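Local atomic coordinates of VESB protease (PDB entry 4LK4), a protein that probably cleaves peptide bonds within proteins, as a secreted serine endopeptidase of the trypsin (peptidase S1) family. Residues A[45-58]-A[103-117]. The protein carries 1 engineered substitution. Numbering follows the deposited sequence.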
ATOM      1  N   PHE A  45      10.400   3.693  -0.771  1.00 41.37           N
ATOM      2  CA  PHE A  45      10.060   4.943  -1.447  1.00 42.29           C
ATOM      3  C   PHE A  45      10.031   4.710  -2.952  1.00 43.16           C
ATOM      4  O   PHE A  45      11.028   4.246  -3.492  1.00 43.92           O
ATOM      5  CB  PHE A  45      11.081   6.027  -1.087  1.00 42.54           C
ATOM      6  CG  PHE A  45      10.817   7.360  -1.763  1.00 43.60           C
ATOM      7  CD1 PHE A  45       9.577   7.940  -1.705  1.00 42.59           C
ATOM      8  CD2 PHE A  45      11.838   8.037  -2.453  1.00 44.78           C
ATOM      9  CE1 PHE A  45       9.342   9.158  -2.325  1.00 44.29           C
ATOM     10  CE2 PHE A  45      11.603   9.250  -3.075  1.00 45.69           C
ATOM     11  CZ  PHE A  45      10.352   9.806  -3.017  1.00 45.71           C
ATOM     12  N   LEU A  46       8.912   4.997  -3.623  1.00 43.32           N
ATOM     13  CA  LEU A  46       8.805   4.702  -5.074  1.00 44.46           C
ATOM     14  C   LEU A  46       9.182   5.877  -5.965  1.00 47.08           C
ATOM     15  O   LEU A  46       9.317   5.726  -7.176  1.00 47.86           O
ATOM     16  CB  LEU A  46       7.411   4.240  -5.455  1.00 44.43           C
ATOM     17  CG  LEU A  46       6.894   3.025  -4.707  1.00 43.91           C
ATOM     18  CD1 LEU A  46       5.408   2.861  -4.926  1.00 43.90           C
ATOM     19  CD2 LEU A  46       7.608   1.775  -5.154  1.00 44.37           C
ATOM     20  N   GLY A  47       9.366   7.048  -5.367  1.00 48.71           N
ATOM     21  CA  GLY A  47       9.661   8.265  -6.127  1.00 50.83           C
ATOM     22  C   GLY A  47       8.502   9.243  -5.987  1.00 51.71           C
ATOM     23  O   GLY A  47       7.342   8.847  -5.712  1.00 50.46           O
ATOM     24  N   GLY A  48       8.820  10.525  -6.150  1.00 52.90           N
ATOM     25  CA  GLY A  48       7.812  11.573  -6.093  1.00 53.22           C
ATOM     26  C   GLY A  48       7.266  11.620  -4.708  1.00 51.11           C
ATOM     27  O   GLY A  48       7.995  11.845  -3.789  1.00 50.87           O
ATOM     28  N   ARG A  49       5.984  11.370  -4.556  1.00 51.42           N
ATOM     29  CA  ARG A  49       5.367  11.426  -3.247  1.00 51.26           C
ATOM     30  C   ARG A  49       4.775  10.078  -2.815  1.00 49.20           C
ATOM     31  O   ARG A  49       3.872  10.048  -1.997  1.00 48.96           O
ATOM     32  CB  ARG A  49       4.311  12.549  -3.208  1.00 54.44           C
ATOM     33  CG  ARG A  49       3.142  12.394  -4.186  1.00 56.64           C
ATOM     34  CD  ARG A  49       1.995  13.336  -3.881  1.00 57.42           C
ATOM     35  NE  ARG A  49       2.210  14.656  -4.481  1.00 61.45           N
ATOM     36  CZ  ARG A  49       2.333  15.810  -3.820  1.00 61.79           C
ATOM     37  NH1 ARG A  49       2.266  15.868  -2.495  1.00 61.69           N
ATOM     38  NH2 ARG A  49       2.542  16.923  -4.504  1.00 63.23           N
ATOM     39  N   TYR A  50       5.326   8.963  -3.298  1.00 47.88           N
ATOM     40  CA  TYR A  50       4.718   7.673  -3.013  1.00 45.74           C
ATOM     41  C   TYR A  50       5.613   6.683  -2.309  1.00 44.43           C
ATOM     42  O   TYR A  50       6.784   6.513  -2.647  1.00 44.82           O
ATOM     43  CB  TYR A  50       4.224   7.046  -4.293  1.00 47.58           C
ATOM     44  CG  TYR A  50       3.231   7.902  -5.030  1.00 48.48           C
ATOM     45  CD1 TYR A  50       1.930   8.017  -4.570  1.00 48.03           C
ATOM     46  CD2 TYR A  50       3.589   8.592  -6.198  1.00 50.32           C
ATOM     47  CE1 TYR A  50       1.001   8.798  -5.237  1.00 49.39           C
ATOM     48  CE2 TYR A  50       2.655   9.379  -6.884  1.00 52.11           C
ATOM     49  CZ  TYR A  50       1.364   9.472  -6.394  1.00 51.17           C
ATOM     50  OH  TYR A  50       0.420  10.232  -7.024  1.00 53.22           O
ATOM     51  N   VAL A  51       5.010   6.003  -1.341  1.00 43.11           N
ATOM     52  CA  VAL A  51       5.636   4.966  -0.559  1.00 41.78           C
ATOM     53  C   VAL A  51       4.822   3.677  -0.669  1.00 40.57           C
ATOM     54  O   VAL A  51       3.593   3.703  -0.647  1.00 41.16           O
ATOM     55  CB  VAL A  51       5.643   5.405   0.895  1.00 42.57           C
ATOM     56  CG1 VAL A  51       6.007   4.256   1.808  1.00 41.88           C
ATOM     57  CG2 VAL A  51       6.590   6.578   1.069  1.00 44.57           C
ATOM     58  N   LEU A  52       5.516   2.555  -0.783  1.00 39.58           N
ATOM     59  CA  LEU A  52       4.902   1.237  -0.904  1.00 38.15           C
ATOM     60  C   LEU A  52       5.026   0.553   0.432  1.00 37.58           C
ATOM     61  O   LEU A  52       6.096   0.605   1.074  1.00 37.20           O
ATOM     62  CB  LEU A  52       5.659   0.411  -1.930  1.00 38.12           C
ATOM     63  CG  LEU A  52       5.202  -1.028  -2.136  1.00 38.14           C
ATOM     64  CD1 LEU A  52       3.737  -1.103  -2.533  1.00 38.42           C
ATOM     65  CD2 LEU A  52       6.075  -1.730  -3.176  1.00 38.55           C
ATOM     66  N   THR A  53       3.944  -0.066   0.875  1.00 38.36           N
ATOM     67  CA  THR A  53       3.917  -0.693   2.187  1.00 38.06           C
ATOM     68  C   THR A  53       2.812  -1.730   2.229  1.00 37.73           C
ATOM     69  O   THR A  53       2.248  -2.053   1.199  1.00 38.67           O
ATOM     70  CB  THR A  53       3.745   0.368   3.290  1.00 39.19           C
ATOM     71  OG1 THR A  53       4.051  -0.226   4.555  1.00 42.31           O
ATOM     72  CG2 THR A  53       2.348   0.870   3.353  1.00 40.40           C
ATOM     73  N   ALA A  54       2.504  -2.250   3.406  1.00 38.40           N
ATOM     74  CA  ALA A  54       1.534  -3.319   3.583  1.00 39.66           C
ATOM     75  C   ALA A  54       0.196  -2.698   3.970  1.00 40.97           C
ATOM     76  O   ALA A  54       0.174  -1.705   4.683  1.00 42.77           O
ATOM     77  CB  ALA A  54       2.021  -4.265   4.668  1.00 39.63           C
ATOM     78  N   ALA A  55      -0.931  -3.237   3.510  1.00 41.91           N
ATOM     79  CA  ALA A  55      -2.228  -2.613   3.896  1.00 41.64           C
ATOM     80  C   ALA A  55      -2.551  -2.777   5.366  1.00 42.33           C
ATOM     81  O   ALA A  55      -3.130  -1.879   5.981  1.00 41.86           O
ATOM     82  CB  ALA A  55      -3.376  -3.143   3.068  1.00 42.30           C
ATOM     83  N   HIS A  56      -2.201  -3.908   5.958  1.00 42.98           N
ATOM     84  CA  HIS A  56      -2.626  -4.100   7.339  1.00 45.72           C
ATOM     85  C   HIS A  56      -1.938  -3.167   8.354  1.00 45.81           C
ATOM     86  O   HIS A  56      -2.427  -3.016   9.453  1.00 48.56           O
ATOM     87  CB  HIS A  56      -2.499  -5.552   7.767  1.00 45.81           C
ATOM     88  CG  HIS A  56      -1.138  -5.921   8.211  1.00 45.78           C
ATOM     89  ND1 HIS A  56      -0.221  -6.505   7.366  1.00 45.42           N
ATOM     90  CD2 HIS A  56      -0.535  -5.813   9.419  1.00 45.46           C
ATOM     91  CE1 HIS A  56       0.891  -6.740   8.032  1.00 44.97           C
ATOM     92  NE2 HIS A  56       0.728  -6.328   9.278  1.00 45.80           N
ATOM     93  N   CYS A  57      -0.836  -2.527   7.984  1.00 45.95           N
ATOM     94  CA  CYS A  57      -0.254  -1.438   8.791  1.00 46.49           C
ATOM     95  C   CYS A  57      -1.274  -0.336   9.112  1.00 46.55           C
ATOM     96  O   CYS A  57      -1.079   0.451  10.049  1.00 46.76           O
ATOM     97  CB  CYS A  57       0.923  -0.808   8.044  1.00 46.99           C
ATOM     98  SG  CYS A  57       2.320  -1.940   7.824  1.00 50.37           S
ATOM     99  N   PHE A  58      -2.341  -0.242   8.318  1.00 46.29           N
ATOM    100  CA  PHE A  58      -3.329   0.800   8.520  1.00 47.16           C
ATOM    101  C   PHE A  58      -4.695   0.289   8.930  1.00 49.25           C
ATOM    102  O   PHE A  58      -5.631   1.050   8.898  1.00 49.23           O
ATOM    103  CB  PHE A  58      -3.425   1.673   7.265  1.00 46.77           C
ATOM    104  CG  PHE A  58      -2.106   2.172   6.795  1.00 46.53           C
ATOM    105  CD1 PHE A  58      -1.464   3.164   7.475  1.00 47.02           C
ATOM    106  CD2 PHE A  58      -1.505   1.635   5.696  1.00 48.13           C
ATOM    107  CE1 PHE A  58      -0.247   3.625   7.078  1.00 47.21           C
ATOM    108  CE2 PHE A  58      -0.283   2.086   5.289  1.00 49.07           C
ATOM    109  CZ  PHE A  58       0.363   3.073   6.000  1.00 48.16           C
ATOM    110  N   ASP A 103      -2.351  -7.803   0.584  1.00 41.79           N
ATOM    111  CA  ASP A 103      -1.882  -6.956   1.659  1.00 41.41           C
ATOM    112  C   ASP A 103      -0.918  -5.942   1.093  1.00 40.15           C
ATOM    113  O   ASP A 103       0.284  -6.088   1.195  1.00 41.32           O
ATOM    114  CB  ASP A 103      -1.210  -7.800   2.735  1.00 41.59           C
ATOM    115  CG  ASP A 103      -0.919  -7.026   4.009  1.00 41.16           C
ATOM    116  OD1 ASP A 103      -1.466  -5.918   4.204  1.00 40.78           O
ATOM    117  OD2 ASP A 103      -0.130  -7.557   4.834  1.00 41.84           O
ATOM    118  N   ILE A 104      -1.466  -4.907   0.475  1.00 39.79           N
ATOM    119  CA  ILE A 104      -0.638  -3.903  -0.115  1.00 38.09           C
ATOM    120  C   ILE A 104      -1.321  -2.554  -0.054  1.00 38.25           C
ATOM    121  O   ILE A 104      -2.541  -2.467  -0.129  1.00 36.53           O
ATOM    122  CB  ILE A 104      -0.307  -4.287  -1.554  1.00 38.26           C
ATOM    123  CG1 ILE A 104       0.726  -3.328  -2.149  1.00 37.80           C
ATOM    124  CG2 ILE A 104      -1.571  -4.354  -2.406  1.00 39.22           C
ATOM    125  CD1 ILE A 104       1.277  -3.783  -3.481  1.00 38.84           C
ATOM    126  N   ALA A 105      -0.497  -1.512   0.075  1.00 38.21           N
ATOM    127  CA  ALA A 105      -0.977  -0.146   0.196  1.00 38.76           C
ATOM    128  C   ALA A 105       0.021   0.863  -0.325  1.00 37.92           C
ATOM    129  O   ALA A 105       1.197   0.618  -0.314  1.00 36.74           O
ATOM    130  CB  ALA A 105      -1.297   0.167   1.659  1.00 38.38           C
ATOM    131  N   ILE A 106      -0.480   2.022  -0.730  1.00 39.07           N
ATOM    132  CA  ILE A 106       0.352   3.151  -1.138  1.00 39.83           C
ATOM    133  C   ILE A 106       0.108   4.295  -0.160  1.00 40.06           C
ATOM    134  O   ILE A 106      -1.033   4.594   0.166  1.00 39.59           O
ATOM    135  CB  ILE A 106      -0.026   3.665  -2.551  1.00 40.88           C
ATOM    136  CG1 ILE A 106       0.315   2.619  -3.610  1.00 41.46           C
ATOM    137  CG2 ILE A 106       0.652   4.993  -2.870  1.00 40.68           C
ATOM    138  CD1 ILE A 106       1.775   2.228  -3.630  1.00 41.65           C
ATOM    139  N   VAL A 107       1.186   4.919   0.298  1.00 40.13           N
ATOM    140  CA  VAL A 107       1.064   6.143   1.056  1.00 41.26           C
ATOM    141  C   VAL A 107       1.450   7.279   0.125  1.00 42.91           C
ATOM    142  O   VAL A 107       2.555   7.302  -0.396  1.00 42.87           O
ATOM    143  CB  VAL A 107       1.955   6.134   2.306  1.00 41.26           C
ATOM    144  CG1 VAL A 107       1.715   7.384   3.142  1.00 42.04           C
ATOM    145  CG2 VAL A 107       1.682   4.879   3.131  1.00 40.64           C
ATOM    146  N   GLU A 108       0.500   8.185  -0.121  1.00 44.61           N
ATOM    147  CA  GLU A 108       0.733   9.393  -0.864  1.00 45.59           C
ATOM    148  C   GLU A 108       1.150  10.429   0.164  1.00 45.87           C
ATOM    149  O   GLU A 108       0.483  10.587   1.174  1.00 45.64           O
ATOM    150  CB  GLU A 108      -0.565   9.785  -1.524  1.00 48.40           C
ATOM    151  CG  GLU A 108      -0.493  11.019  -2.399  1.00 50.94           C
ATOM    152  CD  GLU A 108      -1.854  11.490  -2.855  1.00 52.67           C
ATOM    153  OE1 GLU A 108      -2.465  10.781  -3.692  1.00 52.93           O
ATOM    154  OE2 GLU A 108      -2.298  12.572  -2.375  1.00 54.24           O
ATOM    155  N   LEU A 109       2.259  11.109  -0.083  1.00 46.18           N
ATOM    156  CA  LEU A 109       2.876  12.008   0.883  1.00 46.49           C
ATOM    157  C   LEU A 109       2.474  13.442   0.636  1.00 48.78           C
ATOM    158  O   LEU A 109       2.189  13.799  -0.485  1.00 50.70           O
ATOM    159  CB  LEU A 109       4.380  11.928   0.721  1.00 46.55           C
ATOM    160  CG  LEU A 109       4.976  10.554   0.979  1.00 45.50           C
ATOM    161  CD1 LEU A 109       6.490  10.666   1.062  1.00 45.72           C
ATOM    162  CD2 LEU A 109       4.434   9.970   2.275  1.00 44.57           C
ATOM    163  N   ALA A 110       2.497  14.277   1.662  1.00 49.96           N
ATOM    164  CA  ALA A 110       2.127  15.703   1.506  1.00 53.34           C
ATOM    165  C   ALA A 110       3.108  16.514   0.655  1.00 55.77           C
ATOM    166  O   ALA A 110       2.824  17.640   0.277  1.00 58.74           O
ATOM    167  CB  ALA A 110       1.953  16.370   2.866  1.00 53.07           C
ATOM    168  N   GLN A 111       4.265  15.961   0.356  1.00 57.56           N
ATOM    169  CA  GLN A 111       5.158  16.597  -0.602  1.00 60.27           C
ATOM    170  C   GLN A 111       6.069  15.540  -1.191  1.00 56.32           C
ATOM    171  O   GLN A 111       6.200  14.460  -0.640  1.00 54.00           O
ATOM    172  CB  GLN A 111       5.960  17.717   0.072  1.00 64.87           C
ATOM    173  CG  GLN A 111       6.368  17.373   1.488  1.00 67.08           C
ATOM    174  CD  GLN A 111       7.179  18.450   2.190  1.00 71.65           C
ATOM    175  OE1 GLN A 111       7.927  19.211   1.566  1.00 75.19           O
ATOM    176  NE2 GLN A 111       7.055  18.489   3.515  1.00 72.40           N
ATOM    177  N   THR A 112       6.667  15.862  -2.327  1.00 56.09           N
ATOM    178  CA  THR A 112       7.534  14.954  -3.028  1.00 55.21           C
ATOM    179  C   THR A 112       8.875  14.903  -2.319  1.00 55.77           C
ATOM    180  O   THR A 112       9.251  15.834  -1.629  1.00 57.61           O
ATOM    181  CB  THR A 112       7.762  15.432  -4.477  1.00 57.62           C
ATOM    182  OG1 THR A 112       8.386  16.726  -4.477  1.00 59.36           O
ATOM    183  CG2 THR A 112       6.437  15.508  -5.251  1.00 57.80           C
ATOM    184  N   SER A 113       9.586  13.797  -2.457  1.00 55.24           N
ATOM    185  CA  SER A 113      10.988  13.750  -2.093  1.00 55.30           C
ATOM    186  C   SER A 113      11.786  13.529  -3.348  1.00 56.08           C
ATOM    187  O   SER A 113      11.273  12.957  -4.327  1.00 53.73           O
ATOM    188  CB  SER A 113      11.278  12.607  -1.129  1.00 54.10           C
ATOM    189  OG  SER A 113      12.646  12.615  -0.705  1.00 56.66           O
ATOM    190  N   SER A 114      13.048  13.958  -3.313  1.00 57.27           N
ATOM    191  CA  SER A 114      13.949  13.694  -4.419  1.00 59.77           C
ATOM    192  C   SER A 114      15.015  12.664  -4.029  1.00 58.62           C
ATOM    193  O   SER A 114      15.911  12.392  -4.805  1.00 59.53           O
ATOM    194  CB  SER A 114      14.560  15.001  -4.940  1.00 63.24           C
ATOM    195  OG  SER A 114      15.456  15.565  -3.998  1.00 64.90           O
ATOM    196  N   LEU A 115      14.893  12.060  -2.844  1.00 56.99           N
ATOM    197  CA  LEU A 115      15.790  10.966  -2.439  1.00 55.63           C
ATOM    198  C   LEU A 115      15.651   9.779  -3.385  1.00 55.02           C
ATOM    199  O   LEU A 115      14.660   9.679  -4.085  1.00 54.20           O
ATOM    200  CB  LEU A 115      15.484  10.523  -1.008  1.00 54.09           C
ATOM    201  CG  LEU A 115      15.817  11.571   0.061  1.00 55.12           C
ATOM    202  CD1 LEU A 115      15.463  11.008   1.425  1.00 54.05           C
ATOM    203  CD2 LEU A 115      17.293  11.955   0.034  1.00 55.96           C
ATOM    204  N   PRO A 116      16.652   8.883  -3.427  1.00 55.14           N
ATOM    205  CA  PRO A 116      16.567   7.817  -4.414  1.00 54.60           C
ATOM    206  C   PRO A 116      15.399   6.888  -4.166  1.00 53.87           C
ATOM    207  O   PRO A 116      15.011   6.649  -3.019  1.00 52.31           O
ATOM    208  CB  PRO A 116      17.879   7.061  -4.249  1.00 55.42           C
ATOM    209  CG  PRO A 116      18.790   7.990  -3.519  1.00 56.84           C
ATOM    210  CD  PRO A 116      17.896   8.817  -2.649  1.00 55.69           C
ATOM    211  N   ALA A 117      14.850   6.374  -5.260  1.00 54.33           N
ATOM    212  CA  ALA A 117      13.716   5.474  -5.215  1.00 51.60           C
ATOM    213  C   ALA A 117      14.188   4.035  -5.410  1.00 50.28           C
ATOM    214  O   ALA A 117      15.205   3.767  -6.038  1.00 50.35           O
ATOM    215  CB  ALA A 117      12.708   5.849  -6.289  1.00 52.52           C
TER
HETATM  216  O   HOH W   1      11.562  11.034  -6.547  1.00 58.29           O
HETATM  217  O   HOH W   2      -2.068   9.770  -6.318  1.00 52.96           O
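V51 and V107 sit side by side on one face of this antiparallel pairing, CB to CB 4.0 Å, their beta-branched side chains well suited to extended strands. On the same face, V51 CG2 meets the methyls of L109, and F58 sends CZ to within 3.6 Å of V107 CG2. A105 has just a methyl to place there, small enough for A55 to pack against it (A105 CB to A55 CA 3.7 Å) and for the edge of the F58 ring to come close. On the reverse face I106 CD1 meets L52 CD1 and L46 CD1, and its CG2 meets Y50 CD1. L52 CD1 also lies 3.8 Å from I104 CD1, and both residues pack on I214 of the other sheet of the trypsin domain.

Paired backbone bonds link V51 with V107 and T53 with A105. Y50 and E108, long enough for their polar ends to share a water, run alongside each other; Y50 OH also meets Q247 N, while S249, Q87 and Y90 hold the E108 carboxylate. At the turn, R49's long chain bends at chi3 (84°) and reaches back, bringing NH1 to L109 O (2.9 Å) with the oxygen in the guanidinium plane and T112 CG2 over one face.

At the other end, chi1 of -169° turns the D103 carboxylate towards H56, where its two acceptor oxygens, both through syn lone pairs, take two N-H groups: OD1 accepts from H56 N at 2.8 Å and OD2 from H56 ND1 at 2.7 Å. This double grip limits rotation of the carboxylate, whose OD2 also bonds S216 OG. Strands 50-53 and 105-109 are neighbours in the six-stranded N-terminal barrel of the chymotrypsin fold, and the H56-D103 pair is consistent with the His-Asp part of the catalytic triad of trypsin-like proteases.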